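Local coordinates for ribonucleoside-diphosphate reductase (Pseudomonas aeruginosa, PDB 5IM3), which probably catalyses the reduction of ribonucleoside diphosphates to the deoxyribonucleotides needed for DNA synthesis and is regulated allosterically by bound nucleotides, at residues P217-S220 with Y221-A224; N404-T407 with P408-A411; A863-R866 with Q867-I870. All coordinates share one frame; numbering follows the deposited sequence.

Overall arrangement
The three contacts are all local, each made within eight consecutive residues, but they serve different parts of the chain. Contact 1 lies near the N-terminal end of helix 219-239, within the second ATP cone range, and is partly buried. Contacts 2 and 3 both lie in the barrel domain range and are buried, with centres about 30 Å apart. Contact 1 lies across the chain's centre from both, its centre about 52 Å from that of contact 2. Contact 1 is helical hydrogen bonding with one threonine hydroxyl added. Contact 2 is a turn after a barrel strand and reaches a bound dATP. Contact 3 ends a helix, with side chains folded over carbonyls.

Contact 1: residues P217-S220 with Y221-A224; sequences PNYS and YVTA
Y219 O is gripped twice by T223. The backbone N of T223 lies 2.6 Å from Y219 O, and T223 OG1 lies 2.7 Å from the same oxygen. The hydroxyl comes from above the carbonyl plane, 42° out of it. T223 OG1 lies beside its own backbone N (chi1 -52°), which turns the hydroxyl back toward the preceding helical turn. One carbonyl thus holds both the backbone and the side chain of T223.

The next bond, from A224 N to S220 O at 3.0 Å, continues the i to i+4 pattern. These bonds lie near the N-terminal end of helix 219-239, within the second ATP cone range of the chain. Just before them the pattern is looser. N218 O takes weak bonds from Y221 N and V222 N.

N218 OD1 comes up beside CD2 and CE2 of the Y221 ring, 3.6 Å from Y221 CE2. The amide and ring planes are 37° apart. N218 O lies at the edge of the same ring, near its plane. On another side of the helix, Y219 CD1 meets V222 CG2 at 4.3 Å. Both Y219 and V222 also touch I184 of helix 181-190, while Y219 OH is hydrogen-bonded to D180 N. The side chain of T223 packs on helix 198-210.

Contact 2: residues N404-T407 with P408-A411; sequences NDWT and PVRA. With DTP (2'-deoxyadenosine 5'-triphosphate), chain G.
A type I beta turn from W406 to V409 leads from barrel strand 401-405 into a dATP pocket. V409 N donates to W406 O at 3.2 Å and closes the turn. The N-H points well at the oxygen, at 162°, but the donor stands above the carbonyl plane.

W406 and V409 lie side by side and point the same way. V409 CG2 touches W406 CE3 at 3.8 Å. The indole also packs on helices 382-395 and 427-440, so the turn is held against the barrel's helices.

An Asx turn overlaps the start of the beta turn. T407 N donates to D405 OD1 at 3.0 Å and meets it from above the carboxylate plane. D405 CG is swung away from its own backbone N (chi1 162°), and the carboxylate reaches forward over the chain. The carboxylate also packs obliquely against P408, with D405 OD1 3.6 Å from P408 CD. D405 OD2 is hydrogen-bonded to H513 and T377, so both carboxylate oxygens have partners.

V409 and R410 carry the chain to the nucleotide. V409 CG1 lies 3.7 Å from DTP O3'. The guanidinium of R410 lies under the sugar, with DTP C5' 3.6 Å above its plane and over its centre. A bend at chi3 (63°) helps bring the group there. R410 NH2 donates to DTP O3G at 2.9 Å, and NH1 makes a weak bond to O1G. R410 NE pairs with D380, which also binds the dATP through OD1. K397 NZ and V440 O of the second subunit also hydrogen-bond to the dATP. This dATP site, shared between two subunits beside the barrel, is consistent with the specificity site of class I ribonucleotide reductases.

Contact 3: residues A863-R866 with Q867-I870; sequences ASRR and QKWI
R866 and Q867 meet at the join between helix 856-866 and the loop that follows. Q867 N donates to A863 O at 2.9 Å, still in the i to i+4 manner. Q867 CB rests 3.4 Å from the same oxygen, A863 O. The side chain then bends at chi2 (55°) and leads away, and Q867 NE2 is hydrogen-bonded to Q872 O.

R866 O takes over as the main acceptor. W869 N donates to it at 3.1 Å from above the carbonyl plane, 48° out of it. I870 N adds a weak bond to R866 O. These i+3 and i+4 bonds appear together as the helix gives way to loop. I870 folds back on this carbonyl, with CG1 3.3 Å from R866 O. The far end of the R866 side chain is held by other residues: NE is hydrogen-bonded to Q874, and the guanidinium makes a cation-pi contact with F665. All of this lies in the barrel domain range, where helix 856-866 packs on helix 679-707.

K868 packs on the R865 carbonyl. R865 O lies 3.3 Å from K868 CG, and K868 CE also comes close to it because the chain bends at chi3 (-54°). K868 N makes a weak bond to R865 O. W869 CD1 approaches the same oxygen at 3.3 Å. K868 NZ forms salt bridges with D686 and D743. Both acids also form long, weak ion pairs with R865, which probably eases the like charge of R865 NH1 and K868 NZ, 5.0 Å apart.

Contact 1: residues P217-S220 with Y221-A224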
loop_
_atom_site.group_PDB
_atom_site.type_symbol
_atom_site.label_atom_id
_atom_site.label_comp_id
_atom_site.label_asym_id
_atom_site.label_seq_id
_atom_site.Cartn_x
_atom_site.Cartn_y
_atom_site.Cartn_z
ATOM N N PRO A 217 -5.594 -16.414 -44.549
ATOM C CA PRO A 217 -5.848 -17.618 -43.742
ATOM C C PRO A 217 -6.046 -18.876 -44.568
ATOM O O PRO A 217 -5.726 -19.972 -44.090
ATOM C CB PRO A 217 -7.115 -17.248 -42.957
ATOM C CG PRO A 217 -7.792 -16.225 -43.791
ATOM C CD PRO A 217 -6.687 -15.433 -44.428
ATOM N N ASN A 218 -6.551 -18.758 -45.798
ATOM C CA ASN A 218 -6.823 -19.944 -46.603
ATOM C C ASN A 218 -5.582 -20.799 -46.817
ATOM O O ASN A 218 -5.712 -21.973 -47.185
ATOM C CB ASN A 218 -7.418 -19.543 -47.953
ATOM C CG ASN A 218 -8.881 -19.163 -47.852
ATOM O OD1 ASN A 218 -9.627 -19.733 -47.058
ATOM N ND2 ASN A 218 -9.299 -18.194 -48.655
ATOM N N TYR A 219 -4.387 -20.253 -46.591
ATOM C CA TYR A 219 -3.184 -21.073 -46.661
ATOM C C TYR A 219 -3.150 -22.143 -45.581
ATOM O O TYR A 219 -2.429 -23.134 -45.733
ATOM C CB TYR A 219 -1.939 -20.194 -46.562
ATOM C CG TYR A 219 -1.623 -19.482 -47.852
ATOM C CD1 TYR A 219 -1.090 -20.170 -48.931
ATOM C CD2 TYR A 219 -1.865 -18.126 -47.997
ATOM C CE1 TYR A 219 -0.806 -19.523 -50.116
ATOM C CE2 TYR A 219 -1.581 -17.473 -49.178
ATOM C CZ TYR A 219 -1.051 -18.178 -50.234
ATOM O OH TYR A 219 -0.766 -17.545 -51.416
ATOM N N SER A 220 -3.904 -21.966 -44.492
ATOM C CA SER A 220 -4.004 -23.023 -43.493
ATOM C C SER A 220 -4.518 -24.312 -44.119
ATOM O O SER A 220 -3.990 -25.398 -43.849
ATOM C CB SER A 220 -4.912 -22.580 -42.345
ATOM O OG SER A 220 -5.127 -23.641 -41.427
ATOM N N TYR A 221 -5.545 -24.213 -44.965
ATOM C CA TYR A 221 -6.010 -25.389 -45.695
ATOM C C TYR A 221 -4.921 -25.917 -46.617
ATOM O O TYR A 221 -4.711 -27.131 -46.713
ATOM C CB TYR A 221 -7.267 -25.054 -46.496
ATOM C CG TYR A 221 -8.408 -24.501 -45.672
ATOM C CD1 TYR A 221 -9.149 -25.323 -44.833
ATOM C CD2 TYR A 221 -8.752 -23.158 -45.746
ATOM C CE1 TYR A 221 -10.196 -24.821 -44.082
ATOM C CE2 TYR A 221 -9.797 -22.647 -45.000
ATOM C CZ TYR A 221 -10.515 -23.482 -44.171
ATOM O OH TYR A 221 -11.555 -22.973 -43.430
ATOM N N VAL A 222 -4.212 -25.014 -47.301
ATOM C CA VAL A 222 -3.126 -25.429 -48.185
ATOM C C VAL A 222 -2.037 -26.132 -47.390
ATOM O O VAL A 222 -1.469 -27.136 -47.836
ATOM C CB VAL A 222 -2.563 -24.214 -48.949
ATOM C CG1 VAL A 222 -1.438 -24.646 -49.885
ATOM C CG2 VAL A 222 -3.667 -23.500 -49.721
ATOM N N THR A 223 -1.720 -25.608 -46.206
ATOM C CA THR A 223 -0.685 -26.218 -45.379
ATOM C C THR A 223 -1.071 -27.637 -44.978
ATOM O O THR A 223 -0.238 -28.550 -45.018
ATOM C CB THR A 223 -0.436 -25.359 -44.140
ATOM O OG1 THR A 223 -0.201 -24.001 -44.535
ATOM C CG2 THR A 223 0.769 -25.868 -43.369
ATOM N N ALA A 224 -2.334 -27.842 -44.596
ATOM C CA ALA A 224 -2.784 -29.175 -44.206
ATOM C C ALA A 224 -2.751 -30.136 -45.387
ATOM O O ALA A 224 -2.349 -31.297 -45.241
ATOM C CB ALA A 224 -4.193 -29.102 -43.619
#

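Contact 2: residues N404-T407 with P408-A411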
loop_
_atom_site.group_PDB
_atom_site.type_symbol
_atom_site.label_atom_id
_atom_site.label_comp_id
_atom_site.label_asym_id
_atom_site.label_seq_id
_atom_site.Cartn_x
_atom_site.Cartn_y
_atom_site.Cartn_z
ATOM N N ASN A 404 -17.536 -35.089 -7.479
ATOM C CA ASN A 404 -17.779 -35.766 -6.206
ATOM C C ASN A 404 -18.643 -34.887 -5.315
ATOM O O ASN A 404 -18.266 -33.749 -5.009
ATOM C CB ASN A 404 -16.473 -36.078 -5.472
ATOM C CG ASN A 404 -15.711 -37.233 -6.063
ATOM O OD1 ASN A 404 -16.198 -37.950 -6.940
ATOM N ND2 ASN A 404 -14.496 -37.429 -5.567
ATOM N N ASP A 405 -19.773 -35.428 -4.865
ATOM C CA ASP A 405 -20.612 -34.774 -3.865
ATOM C C ASP A 405 -20.159 -35.211 -2.472
ATOM O O ASP A 405 -20.413 -36.347 -2.057
ATOM C CB ASP A 405 -22.080 -35.120 -4.093
ATOM C CG ASP A 405 -22.935 -34.857 -2.867
ATOM O OD1 ASP A 405 -22.679 -33.854 -2.169
ATOM O OD2 ASP A 405 -23.856 -35.657 -2.598
ATOM N N TRP A 406 -19.506 -34.307 -1.746
ATOM C CA TRP A 406 -19.000 -34.597 -0.411
ATOM C C TRP A 406 -19.897 -34.063 0.696
ATOM O O TRP A 406 -19.569 -34.227 1.875
ATOM C CB TRP A 406 -17.584 -34.036 -0.265
ATOM C CG TRP A 406 -16.590 -34.949 -0.883
ATOM C CD1 TRP A 406 -16.209 -34.987 -2.195
ATOM C CD2 TRP A 406 -15.874 -36.001 -0.228
ATOM N NE1 TRP A 406 -15.293 -35.991 -2.393
ATOM C CE2 TRP A 406 -15.070 -36.628 -1.202
ATOM C CE3 TRP A 406 -15.832 -36.472 1.086
ATOM C CZ2 TRP A 406 -14.232 -37.698 -0.898
ATOM C CZ3 TRP A 406 -15.001 -37.534 1.383
ATOM C CH2 TRP A 406 -14.211 -38.135 0.397
ATOM N N THR A 407 -21.029 -33.462 0.347
ATOM C CA THR A 407 -21.915 -32.884 1.352
ATOM C C THR A 407 -22.358 -33.870 2.429
ATOM O O THR A 407 -22.448 -33.456 3.597
ATOM C CB THR A 407 -23.133 -32.276 0.648
ATOM O OG1 THR A 407 -22.706 -31.179 -0.171
ATOM C CG2 THR A 407 -24.173 -31.785 1.651
ATOM N N PRO A 408 -22.658 -35.140 2.134
ATOM C CA PRO A 408 -23.197 -36.019 3.190
ATOM C C PRO A 408 -22.228 -36.296 4.329
ATOM O O PRO A 408 -22.674 -36.721 5.403
ATOM C CB PRO A 408 -23.546 -37.312 2.433
ATOM C CG PRO A 408 -23.663 -36.910 0.999
ATOM C CD PRO A 408 -22.673 -35.798 0.815
ATOM N N VAL A 409 -20.932 -36.069 4.140
ATOM C CA VAL A 409 -19.926 -36.464 5.121
ATOM C C VAL A 409 -19.902 -35.448 6.260
ATOM O O VAL A 409 -19.796 -34.240 6.026
ATOM C CB VAL A 409 -18.549 -36.598 4.451
ATOM C CG1 VAL A 409 -17.466 -36.912 5.472
ATOM C CG2 VAL A 409 -18.595 -37.679 3.378
ATOM N N ARG A 410 -19.974 -35.943 7.496
ATOM C CA ARG A 410 -20.168 -35.083 8.659
ATOM C C ARG A 410 -18.959 -34.184 8.901
ATOM O O ARG A 410 -17.818 -34.528 8.584
ATOM C CB ARG A 410 -20.460 -35.926 9.900
ATOM C CG ARG A 410 -19.351 -36.878 10.307
ATOM C CD ARG A 410 -19.821 -37.812 11.414
ATOM N NE ARG A 410 -20.913 -38.671 10.964
ATOM C CZ ARG A 410 -21.413 -39.686 11.661
ATOM N NH1 ARG A 410 -20.927 -39.983 12.860
ATOM N NH2 ARG A 410 -22.401 -40.409 11.154
ATOM N N ALA A 411 -19.227 -33.022 9.495
ATOM C CA ALA A 411 -18.272 -31.929 9.542
ATOM C C ALA A 411 -17.470 -31.943 10.843
ATOM O O ALA A 411 -17.691 -32.761 11.738
ATOM C CB ALA A 411 -18.999 -30.595 9.379
HETATM P PG DTP G . -22.621 -43.884 13.001
HETATM O O1G DTP G . -21.856 -43.036 13.960
HETATM O O2G DTP G . -24.042 -44.197 13.475
HETATM O O3G DTP G . -22.720 -43.247 11.616
HETATM P PB DTP G . -21.179 -45.859 11.476
HETATM O O1B DTP G . -21.893 -45.400 10.270
HETATM O O2B DTP G . -21.130 -47.385 11.532
HETATM O O3B DTP G . -21.915 -45.293 12.771
HETATM P PA DTP G . -18.859 -44.823 10.251
HETATM O O1A DTP G . -19.801 -44.947 9.152
HETATM O O2A DTP G . -17.707 -45.766 9.993
HETATM O O3A DTP G . -19.686 -45.306 11.516
HETATM O "O5'" DTP G . -18.344 -43.336 10.345
HETATM C "C5'" DTP G . -19.238 -42.207 10.256
HETATM C "C4'" DTP G . -18.445 -40.953 9.982
HETATM O "O4'" DTP G . -17.356 -40.859 10.925
HETATM C "C3'" DTP G . -17.827 -40.853 8.586
HETATM O "O3'" DTP G . -17.948 -39.523 8.083
HETATM C "C2'" DTP G . -16.365 -41.212 8.821
HETATM C "C1'" DTP G . -16.119 -40.737 10.242
HETATM N N9 DTP G . -15.129 -41.522 10.965
HETATM C C8 DTP G . -15.345 -42.727 11.579
HETATM N N7 DTP G . -14.270 -43.257 12.111
HETATM C C5 DTP G . -13.277 -42.328 11.838
HETATM C C6 DTP G . -11.905 -42.289 12.147
HETATM N N6 DTP G . -11.270 -43.247 12.828
HETATM N N1 DTP G . -11.200 -41.213 11.737
HETATM C C2 DTP G . -11.834 -40.246 11.066
HETATM N N3 DTP G . -13.119 -40.174 10.713
HETATM C C4 DTP G . -13.792 -41.254 11.133
#

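Contact 3: residues A863-R866 with Q867-I870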
loop_
_atom_site.group_PDB
_atom_site.type_symbol
_atom_site.label_atom_id
_atom_site.label_comp_id
_atom_site.label_asym_id
_atom_site.label_seq_id
_atom_site.Cartn_x
_atom_site.Cartn_y
_atom_site.Cartn_z
ATOM N N ALA A 863 -26.698 -17.153 -22.035
ATOM C CA ALA A 863 -26.749 -18.459 -21.393
ATOM C C ALA A 863 -28.104 -18.691 -20.737
ATOM O O ALA A 863 -28.625 -19.811 -20.752
ATOM C CB ALA A 863 -25.624 -18.581 -20.368
ATOM N N SER A 864 -28.700 -17.635 -20.173
ATOM C CA SER A 864 -30.008 -17.770 -19.537
ATOM C C SER A 864 -31.060 -18.265 -20.522
ATOM O O SER A 864 -31.898 -19.105 -20.178
ATOM C CB SER A 864 -30.439 -16.434 -18.931
ATOM O OG SER A 864 -31.751 -16.521 -18.400
ATOM N N ARG A 865 -31.044 -17.747 -21.750
ATOM C CA ARG A 865 -32.061 -18.140 -22.715
ATOM C C ARG A 865 -31.767 -19.499 -23.333
ATOM O O ARG A 865 -32.701 -20.217 -23.707
ATOM C CB ARG A 865 -32.193 -17.082 -23.806
ATOM C CG ARG A 865 -33.031 -15.896 -23.376
ATOM C CD ARG A 865 -32.468 -14.635 -23.954
ATOM N NE ARG A 865 -33.186 -13.442 -23.521
ATOM C CZ ARG A 865 -34.263 -12.953 -24.126
ATOM N NH1 ARG A 865 -34.773 -13.561 -25.188
ATOM N NH2 ARG A 865 -34.839 -11.853 -23.658
ATOM N N ARG A 866 -30.492 -19.868 -23.456
ATOM C CA ARG A 866 -30.174 -21.223 -23.888
ATOM C C ARG A 866 -30.634 -22.239 -22.852
ATOM O O ARG A 866 -31.135 -23.313 -23.203
ATOM C CB ARG A 866 -28.673 -21.357 -24.150
ATOM C CG ARG A 866 -28.218 -20.712 -25.451
ATOM C CD ARG A 866 -26.757 -21.017 -25.743
ATOM N NE ARG A 866 -25.879 -20.398 -24.753
ATOM C CZ ARG A 866 -25.276 -19.223 -24.906
ATOM N NH1 ARG A 866 -25.432 -18.522 -26.023
ATOM N NH2 ARG A 866 -24.506 -18.749 -23.937
ATOM N N GLN A 867 -30.497 -21.898 -21.568
ATOM C CA GLN A 867 -30.861 -22.813 -20.492
ATOM C C GLN A 867 -32.358 -23.087 -20.434
ATOM O O GLN A 867 -32.773 -24.045 -19.776
ATOM C CB GLN A 867 -30.389 -22.249 -19.149
ATOM C CG GLN A 867 -30.474 -23.232 -17.986
ATOM C CD GLN A 867 -29.738 -24.529 -18.260
ATOM O OE1 GLN A 867 -28.509 -24.575 -18.239
ATOM N NE2 GLN A 867 -30.491 -25.591 -18.525
ATOM N N LYS A 868 -33.181 -22.275 -21.100
ATOM C CA LYS A 868 -34.616 -22.534 -21.098
ATOM C C LYS A 868 -34.949 -23.822 -21.829
ATOM O O LYS A 868 -35.974 -24.451 -21.543
ATOM C CB LYS A 868 -35.368 -21.386 -21.756
ATOM C CG LYS A 868 -34.920 -20.016 -21.319
ATOM C CD LYS A 868 -35.810 -18.933 -21.909
ATOM C CE LYS A 868 -35.918 -19.024 -23.427
ATOM N NZ LYS A 868 -36.836 -17.995 -23.979
ATOM N N TRP A 869 -34.110 -24.216 -22.782
ATOM C CA TRP A 869 -34.380 -25.358 -23.635
ATOM C C TRP A 869 -33.523 -26.568 -23.302
ATOM O O TRP A 869 -33.836 -27.674 -23.755
ATOM C CB TRP A 869 -34.164 -24.961 -25.100
ATOM C CG TRP A 869 -34.822 -23.660 -25.445
ATOM C CD1 TRP A 869 -34.210 -22.454 -25.645
ATOM C CD2 TRP A 869 -36.225 -23.428 -25.614
ATOM N NE1 TRP A 869 -35.144 -21.491 -25.935
ATOM C CE2 TRP A 869 -36.390 -22.062 -25.919
ATOM C CE3 TRP A 869 -37.357 -24.242 -25.536
ATOM C CZ2 TRP A 869 -37.640 -21.495 -26.155
ATOM C CZ3 TRP A 869 -38.599 -23.677 -25.771
ATOM C CH2 TRP A 869 -38.729 -22.317 -26.074
ATOM N N ILE A 870 -32.464 -26.392 -22.525
ATOM C CA ILE A 870 -31.546 -27.470 -22.189
ATOM C C ILE A 870 -32.046 -28.152 -20.921
ATOM O O ILE A 870 -32.402 -27.481 -19.942
ATOM C CB ILE A 870 -30.118 -26.925 -22.013
ATOM C CG1 ILE A 870 -29.642 -26.282 -23.322
ATOM C CG2 ILE A 870 -29.160 -28.025 -21.572
ATOM C CD1 ILE A 870 -28.347 -25.508 -23.208
#